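Local coordinates for protein exodeoxyribonuclease III (Archaeoglobus fulgidus, PDB 2VOA) that is an AP endonuclease of the exonuclease III family that acts at abasic sites in DNA, probably with the help of magnesium or manganese ions, at residues A[12-16]-A[42-48]; A[64-68]-A[101-105]. The protein carries 1 engineered substitution. The contacts are given in a common frame with arbitrary orientation. Numbering follows the deposited sequence.

Contact 1: residues A[12-16]-A[42-48]; sequences IRSRL and KFPEADF. With nucleotides of chain C.
I12 overlaps the P44 ring and two phenylalanines: with chi1 t and chi2 p, its CG2 lies 3.8 Å from P44 CD and 4.0 Å from F43 CE1, while CD1 meets the edge of F48, 4.1 Å from CZ. L16 (m, t) continues the apolar seam, CD1 3.8 Å from P44 CB and CD2 4.1 Å from F48 CE1. L16 CD1 also makes a van der Waals contact with D47 OD1 at 3.4 Å, the carboxylate being salt-bridged to R50. CA atoms face each other at R13–P44 (6.9 Å) and L16–D47 (7.8 Å), with no hydrogen bond across. Residues 12–15 form a type I beta turn, R15 N to I12 O 3.0 Å, and R15 occupies the N-cap position of helix 16-26. P44 centres an inverse gamma turn, E45 N to F43 O 2.9 Å. S14 and R15, which do not touch 42-48, hold the DNA backbone. S14 OG bonds DG4 OP1 of chain C at 2.7 Å. R15 NH1 bonds DG3 OP1 of chain C at 3.0 Å. These bonds go to backbone oxygens, not to bases. The seam packs the loop after strand 2-8 and the first residue of helix 16-26 against the turn into helix 45-49 and that helix's first residues, F43 and F48 reaching strands 54-60 and 63-70.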
# COMPACT_ATOMS: atom_id res chain seq x y z
N ILE A 12 5.85 -3.24 11.41
CA ILE A 12 4.87 -4.26 11.79
C ILE A 12 3.48 -3.92 11.23
O ILE A 12 2.75 -4.82 10.77
CB ILE A 12 4.86 -4.57 13.32
CG1 ILE A 12 3.95 -5.77 13.66
CG2 ILE A 12 4.50 -3.33 14.14
CD1 ILE A 12 4.24 -7.05 12.88
N ARG A 13 3.12 -2.64 11.25
CA ARG A 13 1.78 -2.22 10.78
C ARG A 13 1.60 -2.46 9.28
O ARG A 13 0.47 -2.58 8.79
CB ARG A 13 1.50 -0.77 11.16
CG ARG A 13 1.17 -0.55 12.63
CD ARG A 13 1.10 0.95 12.92
NE ARG A 13 2.40 1.55 12.58
CZ ARG A 13 2.72 2.84 12.65
NH1 ARG A 13 1.83 3.76 13.06
NH2 ARG A 13 3.94 3.19 12.30
N SER A 14 2.71 -2.54 8.56
CA SER A 14 2.71 -2.85 7.12
C SER A 14 3.03 -4.33 6.82
O SER A 14 3.15 -4.69 5.65
CB SER A 14 3.69 -1.95 6.37
OG SER A 14 3.17 -0.64 6.28
N ARG A 15 3.12 -5.17 7.85
CA ARG A 15 3.52 -6.58 7.67
C ARG A 15 2.65 -7.61 8.40
O ARG A 15 2.99 -8.81 8.43
CB ARG A 15 5.00 -6.78 8.05
CG ARG A 15 5.78 -7.78 7.15
CD ARG A 15 5.89 -7.26 5.70
NE ARG A 15 6.60 -5.98 5.66
CZ ARG A 15 6.59 -5.12 4.65
NH1 ARG A 15 5.92 -5.39 3.54
NH2 ARG A 15 7.28 -3.98 4.76
N LEU A 16 1.54 -7.16 8.98
CA LEU A 16 0.62 -8.10 9.68
C LEU A 16 0.09 -9.17 8.74
O LEU A 16 -0.16 -10.31 9.16
CB LEU A 16 -0.53 -7.35 10.35
CG LEU A 16 -0.16 -6.45 11.55
CD1 LEU A 16 -1.36 -5.61 11.97
CD2 LEU A 16 0.39 -7.26 12.74
N LYS A 42 0.73 2.72 19.55
CA LYS A 42 0.15 2.32 18.26
C LYS A 42 0.56 0.90 17.84
O LYS A 42 0.25 0.44 16.73
CB LYS A 42 0.54 3.32 17.16
CG LYS A 42 0.00 4.73 17.35
CD LYS A 42 0.24 5.57 16.11
CE LYS A 42 -0.34 6.97 16.30
NZ LYS A 42 -0.33 7.79 15.05
N PHE A 43 1.25 0.19 18.72
CA PHE A 43 1.62 -1.19 18.36
C PHE A 43 0.33 -2.02 18.22
O PHE A 43 -0.55 -1.94 19.07
CB PHE A 43 2.57 -1.82 19.38
CG PHE A 43 3.12 -3.15 18.94
CD1 PHE A 43 4.39 -3.25 18.33
CD2 PHE A 43 2.36 -4.31 19.08
CE1 PHE A 43 4.88 -4.46 17.92
CE2 PHE A 43 2.84 -5.53 18.67
CZ PHE A 43 4.09 -5.61 18.08
N PRO A 44 0.21 -2.79 17.12
CA PRO A 44 -1.02 -3.59 16.89
C PRO A 44 -1.10 -4.88 17.76
O PRO A 44 -1.06 -6.01 17.23
CB PRO A 44 -0.92 -3.92 15.39
CG PRO A 44 0.60 -4.05 15.15
CD PRO A 44 1.20 -2.95 16.02
N GLU A 45 -1.24 -4.73 19.07
CA GLU A 45 -1.20 -5.91 19.95
C GLU A 45 -2.39 -6.85 19.82
O GLU A 45 -2.25 -8.06 20.00
CB GLU A 45 -0.90 -5.57 21.42
CG GLU A 45 -1.69 -4.48 22.04
CD GLU A 45 -1.80 -4.66 23.56
OE1 GLU A 45 -2.86 -4.31 24.10
OE2 GLU A 45 -0.85 -5.18 24.19
N ALA A 46 -3.56 -6.28 19.50
CA ALA A 46 -4.80 -7.04 19.38
C ALA A 46 -4.68 -8.12 18.30
O ALA A 46 -5.19 -9.23 18.48
CB ALA A 46 -5.97 -6.11 19.08
N ASP A 47 -3.96 -7.81 17.22
CA ASP A 47 -3.78 -8.75 16.11
C ASP A 47 -3.06 -10.02 16.57
O ASP A 47 -3.29 -11.11 16.04
CB ASP A 47 -2.98 -8.10 14.97
CG ASP A 47 -3.72 -6.96 14.32
OD1 ASP A 47 -4.18 -7.14 13.17
OD2 ASP A 47 -3.85 -5.88 14.96
N PHE A 48 -2.18 -9.88 17.56
CA PHE A 48 -1.45 -11.02 18.14
C PHE A 48 -2.32 -11.77 19.14
O PHE A 48 -2.36 -12.99 19.13
CB PHE A 48 -0.18 -10.54 18.81
CG PHE A 48 0.86 -10.10 17.84
CD1 PHE A 48 0.88 -8.78 17.36
CD2 PHE A 48 1.83 -10.99 17.41
CE1 PHE A 48 1.87 -8.37 16.45
CE2 PHE A 48 2.82 -10.60 16.49
CZ PHE A 48 2.84 -9.28 16.02
P DG C 3 6.37 -1.88 1.61
OP1 DG C 3 6.40 -3.35 1.44
OP2 DG C 3 5.28 -1.07 0.99
O5' DG C 3 6.38 -1.51 3.15
C5' DG C 3 6.20 -0.20 3.65
C4' DG C 3 7.28 0.03 4.68
O4' DG C 3 8.57 0.11 4.03
C3' DG C 3 7.14 1.32 5.47
O3' DG C 3 6.29 1.11 6.57
C2' DG C 3 8.59 1.55 5.90
C1' DG C 3 9.28 1.22 4.59
N9 DG C 3 9.38 2.31 3.61
C8 DG C 3 8.74 2.40 2.39
N7 DG C 3 9.02 3.48 1.72
C5 DG C 3 9.91 4.17 2.54
C6 DG C 3 10.56 5.42 2.33
O6 DG C 3 10.48 6.17 1.34
N1 DG C 3 11.38 5.77 3.41
C2 DG C 3 11.54 5.00 4.54
N2 DG C 3 12.36 5.48 5.49
N3 DG C 3 10.93 3.82 4.75
C4 DG C 3 10.14 3.46 3.71
P DG C 4 5.03 2.05 6.85
OP1 DG C 4 4.17 1.32 7.81
OP2 DG C 4 4.47 2.52 5.56
O5' DG C 4 5.64 3.32 7.60
C5' DG C 4 6.40 3.14 8.81
C4' DG C 4 7.40 4.26 9.00
O4' DG C 4 8.35 4.25 7.92
C3' DG C 4 6.83 5.67 8.99
O3' DG C 4 6.35 5.98 10.28
C2' DG C 4 8.09 6.49 8.66
C1' DG C 4 8.74 5.58 7.60
N9 DG C 4 8.36 5.92 6.22
C8 DG C 4 7.54 5.22 5.36
N7 DG C 4 7.41 5.77 4.18
C5 DG C 4 8.19 6.94 4.25
C6 DG C 4 8.45 7.98 3.29
O6 DG C 4 8.02 8.08 2.13
N1 DG C 4 9.29 8.99 3.78
C2 DG C 4 9.84 8.98 5.06
N2 DG C 4 10.64 10.02 5.38
N3 DG C 4 9.61 8.03 5.96
C4 DG C 4 8.79 7.03 5.49

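Contact 2: residues A[64-68]-A[101-105]; sequences NGVAI and VINTY
Strands 64-68 and 101-105 belong to different sheets and face each other across the interior of the beta sandwich of the DNase I-like fold. Their axes approach to 7.5 Å at 159°, so they run nearly antiparallel, with V66 and Y105 the nearest CA pair at 7.0 Å. From V66 to I68 the backbone is extended, but N64 (phi 52°, psi -144°) and G65 (99°, 132°) both have positive phi; a CB on G65 would collide with the carbonyl oxygen of N64. V66, I68, V101, N103 and Y105 point toward the opposite strand, whereas A67, I102 and T104 point away.

The apolar contacts are few: V66 (chi1 m) sets CG1 3.8 Å from Y105 CB, and I68 (m, t) sets CD1 4.0 Å from V101 CG1 (chi1 t). The polar element between them is N103, whose chi1 t projects the amide across the gap; ND2 stands 2.9 Å from A67 O, 3.9 Å from V66 CB and 4.0 Å from I68 CG1. This amide is held by strand 30-34, ND2 bonding M33 O and OD1 accepting from Q34 NE2. At the aromatic end, N64 OD1 lies near the Y105 ring plane, 3.3 Å from CE2, while N64 ND2 bonds D89.

An aliphatic pair thus sits at one end, a buried amide among aliphatic groups in the middle, and N64 with Y105, a predicted active-site residue beside E35 and N148 that also packs on a DNA sugar, at the other. The sheets meet through side-chain packing, while the buried amides find firm partners outside the pair.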
# COMPACT_ATOMS: atom_id res chain seq x y z
N ASN A 64 13.41 2.04 13.94
CA ASN A 64 13.84 1.03 14.90
C ASN A 64 12.64 0.26 15.43
O ASN A 64 11.71 -0.00 14.65
CB ASN A 64 14.65 1.68 16.03
CG ASN A 64 15.82 2.48 15.50
OD1 ASN A 64 16.42 2.11 14.48
ND2 ASN A 64 16.17 3.55 16.20
N GLY A 65 12.65 -0.13 16.71
CA GLY A 65 11.48 -0.79 17.32
C GLY A 65 11.70 -2.31 17.35
O GLY A 65 12.09 -2.94 16.35
N VAL A 66 11.45 -2.90 18.51
CA VAL A 66 11.63 -4.35 18.71
C VAL A 66 10.41 -4.90 19.48
O VAL A 66 9.76 -4.16 20.22
CB VAL A 66 12.93 -4.66 19.50
CG1 VAL A 66 14.19 -4.44 18.64
CG2 VAL A 66 13.02 -3.85 20.82
N ALA A 67 10.10 -6.17 19.30
CA ALA A 67 8.95 -6.78 19.99
C ALA A 67 9.25 -8.27 20.13
O ALA A 67 10.11 -8.80 19.39
CB ALA A 67 7.67 -6.55 19.19
N ILE A 68 8.60 -8.93 21.10
CA ILE A 68 8.66 -10.39 21.17
C ILE A 68 7.22 -10.89 21.35
O ILE A 68 6.50 -10.43 22.26
CB ILE A 68 9.50 -10.90 22.36
CG1 ILE A 68 10.88 -10.23 22.40
CG2 ILE A 68 9.59 -12.48 22.34
CD1 ILE A 68 11.58 -10.41 23.78
N VAL A 101 15.39 -14.35 27.09
CA VAL A 101 15.40 -13.93 25.67
C VAL A 101 15.86 -12.49 25.54
O VAL A 101 15.28 -11.60 26.14
CB VAL A 101 14.00 -14.04 25.03
CG1 VAL A 101 14.05 -13.59 23.55
CG2 VAL A 101 13.48 -15.49 25.11
N ILE A 102 16.89 -12.29 24.73
CA ILE A 102 17.41 -10.92 24.48
C ILE A 102 17.29 -10.64 22.97
O ILE A 102 17.92 -11.32 22.18
CB ILE A 102 18.89 -10.74 24.91
CG1 ILE A 102 19.16 -11.30 26.31
CG2 ILE A 102 19.29 -9.26 24.80
CD1 ILE A 102 19.86 -12.67 26.33
N ASN A 103 16.48 -9.65 22.60
CA ASN A 103 16.20 -9.34 21.19
C ASN A 103 16.79 -7.98 20.85
O ASN A 103 16.39 -6.97 21.41
CB ASN A 103 14.69 -9.31 20.98
CG ASN A 103 14.28 -8.85 19.57
OD1 ASN A 103 15.09 -8.88 18.62
ND2 ASN A 103 12.97 -8.51 19.42
N THR A 104 17.78 -7.97 19.95
CA THR A 104 18.49 -6.74 19.59
C THR A 104 18.32 -6.37 18.12
O THR A 104 18.33 -7.25 17.22
CB THR A 104 20.04 -6.84 19.85
OG1 THR A 104 20.56 -7.92 19.09
CG2 THR A 104 20.35 -7.08 21.32
N TYR A 105 18.22 -5.06 17.88
CA TYR A 105 18.32 -4.51 16.55
C TYR A 105 19.55 -3.60 16.57
O TYR A 105 19.49 -2.45 17.02
CB TYR A 105 17.03 -3.75 16.15
CG TYR A 105 17.17 -3.04 14.84
CD1 TYR A 105 17.65 -3.72 13.71
CD2 TYR A 105 16.86 -1.67 14.71
CE1 TYR A 105 17.82 -3.08 12.49
CE2 TYR A 105 17.01 -1.01 13.50
CZ TYR A 105 17.51 -1.71 12.40
OH TYR A 105 17.68 -1.06 11.20

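Overall arrangement
Contact 2 is core, about 7 Å from the centre of the chain, with every touching residue buried; contact 1 lies about 18 Å out, is only partly buried, and joins a loop and helix start to a turn and a short helix. Their centres are about 15 Å apart, yet they meet directly: F43 CE1 of contact 1 packs 3.7 Å from A67 CB, on the side of strand 63-70 turned away from contact 2. Thus one strand has a layer on each face. The polar groups differ accordingly: serine and arginine at the outer contact hold phosphates, while the inner asparagines bond within the protein, and it is Y105 that lies next to the predicted metal ligands E35 and N148.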